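Local coordinates for phosphodiesterase (Salpingoeca rosetta, PDB 7CJ3), which belongs to the bacteriorhodopsin-like membrane proteins and here is represented by its helical transmembrane domain with retinal bound, at residues A72-D76 and L95-G100. Sequence-based numbering, arbitrary orientation.
Sequences ATGLD and LAYVDG. With OLC ((2R)-2,3-dihydroxypropyl (9Z)-octadec-9-enoate), chain Q.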
loop_
_atom_site.group_PDB
_atom_site.type_symbol
_atom_site.label_atom_id
_atom_site.label_comp_id
_atom_site.label_asym_id
_atom_site.label_seq_id
_atom_site.Cartn_x
_atom_site.Cartn_y
_atom_site.Cartn_z
ATOM N N ALA B 72 4.798 -0.860 3.356
ATOM C CA ALA B 72 4.459 -1.957 4.292
ATOM C C ALA B 72 5.658 -2.252 5.189
ATOM O O ALA B 72 5.432 -2.483 6.388
ATOM C CB ALA B 72 4.027 -3.190 3.561
ATOM N N THR B 73 6.869 -2.262 4.628
ATOM C CA THR B 73 8.145 -2.530 5.351
ATOM C C THR B 73 8.462 -1.349 6.285
ATOM O O THR B 73 8.892 -1.575 7.434
ATOM C CB THR B 73 9.291 -2.825 4.378
ATOM O OG1 THR B 73 8.876 -3.760 3.387
ATOM C CG2 THR B 73 10.496 -3.390 5.084
ATOM N N GLY B 74 8.228 -0.131 5.816
ATOM C CA GLY B 74 8.274 1.087 6.648
ATOM C C GLY B 74 7.503 0.905 7.941
ATOM O O GLY B 74 8.088 1.126 9.017
ATOM N N LEU B 75 6.234 0.498 7.843
ATOM C CA LEU B 75 5.306 0.368 8.997
ATOM C C LEU B 75 5.815 -0.700 9.971
ATOM O O LEU B 75 5.697 -0.484 11.193
ATOM C CB LEU B 75 3.912 0.014 8.481
ATOM C CG LEU B 75 2.844 -0.202 9.554
ATOM C CD1 LEU B 75 2.707 1.016 10.454
ATOM C CD2 LEU B 75 1.510 -0.550 8.911
ATOM N N ASP B 76 6.337 -1.814 9.454
ATOM C CA ASP B 76 6.852 -2.933 10.286
ATOM C C ASP B 76 8.090 -2.471 11.065
ATOM O O ASP B 76 8.268 -2.958 12.188
ATOM C CB ASP B 76 7.190 -4.155 9.437
ATOM C CG ASP B 76 5.972 -4.857 8.874
ATOM O OD1 ASP B 76 5.200 -5.440 9.657
ATOM O OD2 ASP B 76 5.820 -4.824 7.656
ATOM N N LEU B 95 8.072 -9.765 10.059
ATOM C CA LEU B 95 7.180 -9.193 9.026
ATOM C C LEU B 95 7.951 -8.157 8.191
ATOM O O LEU B 95 7.679 -8.043 6.972
ATOM C CB LEU B 95 5.947 -8.624 9.730
ATOM C CG LEU B 95 5.101 -9.699 10.409
ATOM C CD1 LEU B 95 3.794 -9.129 10.945
ATOM C CD2 LEU B 95 4.837 -10.868 9.468
ATOM N N ALA B 96 8.905 -7.459 8.808
ATOM C CA ALA B 96 9.758 -6.468 8.123
ATOM C C ALA B 96 10.573 -7.145 7.006
ATOM O O ALA B 96 10.577 -6.582 5.908
ATOM C CB ALA B 96 10.626 -5.770 9.131
ATOM N N TYR B 97 11.196 -8.316 7.262
ATOM C CA TYR B 97 12.028 -9.070 6.282
ATOM C C TYR B 97 11.147 -9.630 5.161
ATOM O O TYR B 97 11.470 -9.463 3.955
ATOM C CB TYR B 97 12.829 -10.201 6.941
ATOM C CG TYR B 97 14.011 -9.706 7.747
ATOM C CD1 TYR B 97 14.021 -9.704 9.139
ATOM C CD2 TYR B 97 15.150 -9.240 7.098
ATOM C CE1 TYR B 97 15.120 -9.238 9.854
ATOM C CE2 TYR B 97 16.248 -8.757 7.794
ATOM C CZ TYR B 97 16.234 -8.751 9.179
ATOM O OH TYR B 97 17.337 -8.275 9.841
ATOM N N VAL B 98 10.051 -10.287 5.538
ATOM C CA VAL B 98 9.115 -10.881 4.548
ATOM C C VAL B 98 8.650 -9.789 3.590
ATOM O O VAL B 98 8.722 -10.004 2.371
ATOM C CB VAL B 98 7.928 -11.655 5.123
ATOM C CG1 VAL B 98 8.397 -12.928 5.813
ATOM C CG2 VAL B 98 7.069 -10.817 6.036
ATOM N N ASP B 99 8.268 -8.628 4.120
ATOM C CA ASP B 99 7.710 -7.503 3.317
ATOM C C ASP B 99 8.814 -6.884 2.462
ATOM O O ASP B 99 8.542 -6.526 1.313
ATOM C CB ASP B 99 7.032 -6.480 4.229
ATOM C CG ASP B 99 5.635 -6.919 4.638
ATOM O OD1 ASP B 99 5.196 -8.021 4.193
ATOM O OD2 ASP B 99 4.990 -6.171 5.361
ATOM N N GLY B 100 10.011 -6.747 3.018
ATOM C CA GLY B 100 11.192 -6.306 2.268
ATOM C C GLY B 100 11.524 -7.258 1.132
ATOM O O GLY B 100 11.817 -6.769 0.020
HETATM C C18 OLC Q . 11.688 1.075 3.889
HETATM C C10 OLC Q . 14.678 -6.104 4.434
HETATM C C9 OLC Q . 14.612 -5.895 5.756
HETATM C C17 OLC Q . 12.184 0.455 2.592
HETATM C C11 OLC Q . 14.378 -4.915 3.555
HETATM C C8 OLC Q . 14.225 -4.543 6.341
HETATM C C24 OLC Q . 20.700 -8.295 15.950
HETATM C C16 OLC Q . 12.526 -1.048 2.706
HETATM C C12 OLC Q . 14.719 -5.022 2.072
HETATM C C7 OLC Q . 14.695 -4.322 7.775
HETATM C C15 OLC Q . 12.982 -1.602 1.328
HETATM C C13 OLC Q . 14.592 -3.611 1.451
HETATM C C6 OLC Q . 14.302 -5.424 8.752
HETATM C C14 OLC Q . 13.154 -3.118 1.202
HETATM C C5 OLC Q . 14.189 -4.853 10.187
HETATM C C4 OLC Q . 15.312 -5.257 11.143
HETATM C C3 OLC Q . 14.802 -5.923 12.420
HETATM C C2 OLC Q . 15.822 -6.913 13.003
HETATM C C21 OLC Q . 18.354 -7.748 15.247
HETATM C C1 OLC Q . 16.827 -6.233 13.933
HETATM C C22 OLC Q . 19.573 -7.236 16.038
HETATM O O19 OLC Q . 17.329 -5.150 13.658
HETATM O O25 OLC Q . 22.007 -7.810 15.564
HETATM O O23 OLC Q . 19.978 -5.935 15.565
HETATM O O20 OLC Q . 17.243 -6.855 15.200
#
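Helices 58-81 and 86-111 run antiparallel here, their short segments at 168° with axes 8.4 Å apart; the backbones come nearest where Asp76 CA lies 5.1 Å from Ala96 CA. At this level Asp76 CB rests 3.8 Å from Ala96 CB, and Thr73 CG2 reaches to 3.3 Å from Ala96 O. Thr73 OG1 sits 3.2 Å from Gly100 N at a poor angle and instead hydrogen-bonds to Phe69 O, one turn back on its own helix.

In the buried middle two acids face each other, Asp76 OD2 2.8 Å from Asp99 OD2. Oxygens this close suggest that one carboxyl group is protonated. Ala72 CB packs 3.6 Å from Asp99 OD2, and Asp76 OD1 lies 3.3 Å from Leu95 CB.

The oleoyl chain of OLC runs along the flank of the pair, touching Thr73, Ala96 and Gly100 and passing over one face of the Tyr97 ring. Helix 250-277 also packs against the pair, bringing Lys265 against Asp99, whose side chain is about 7 Å from retinal. This is antiparallel packing of neighbouring transmembrane helices in a rhodopsin-type bundle; in this protein a buried acid pair lies between them, with Asp99 near the bound retinal.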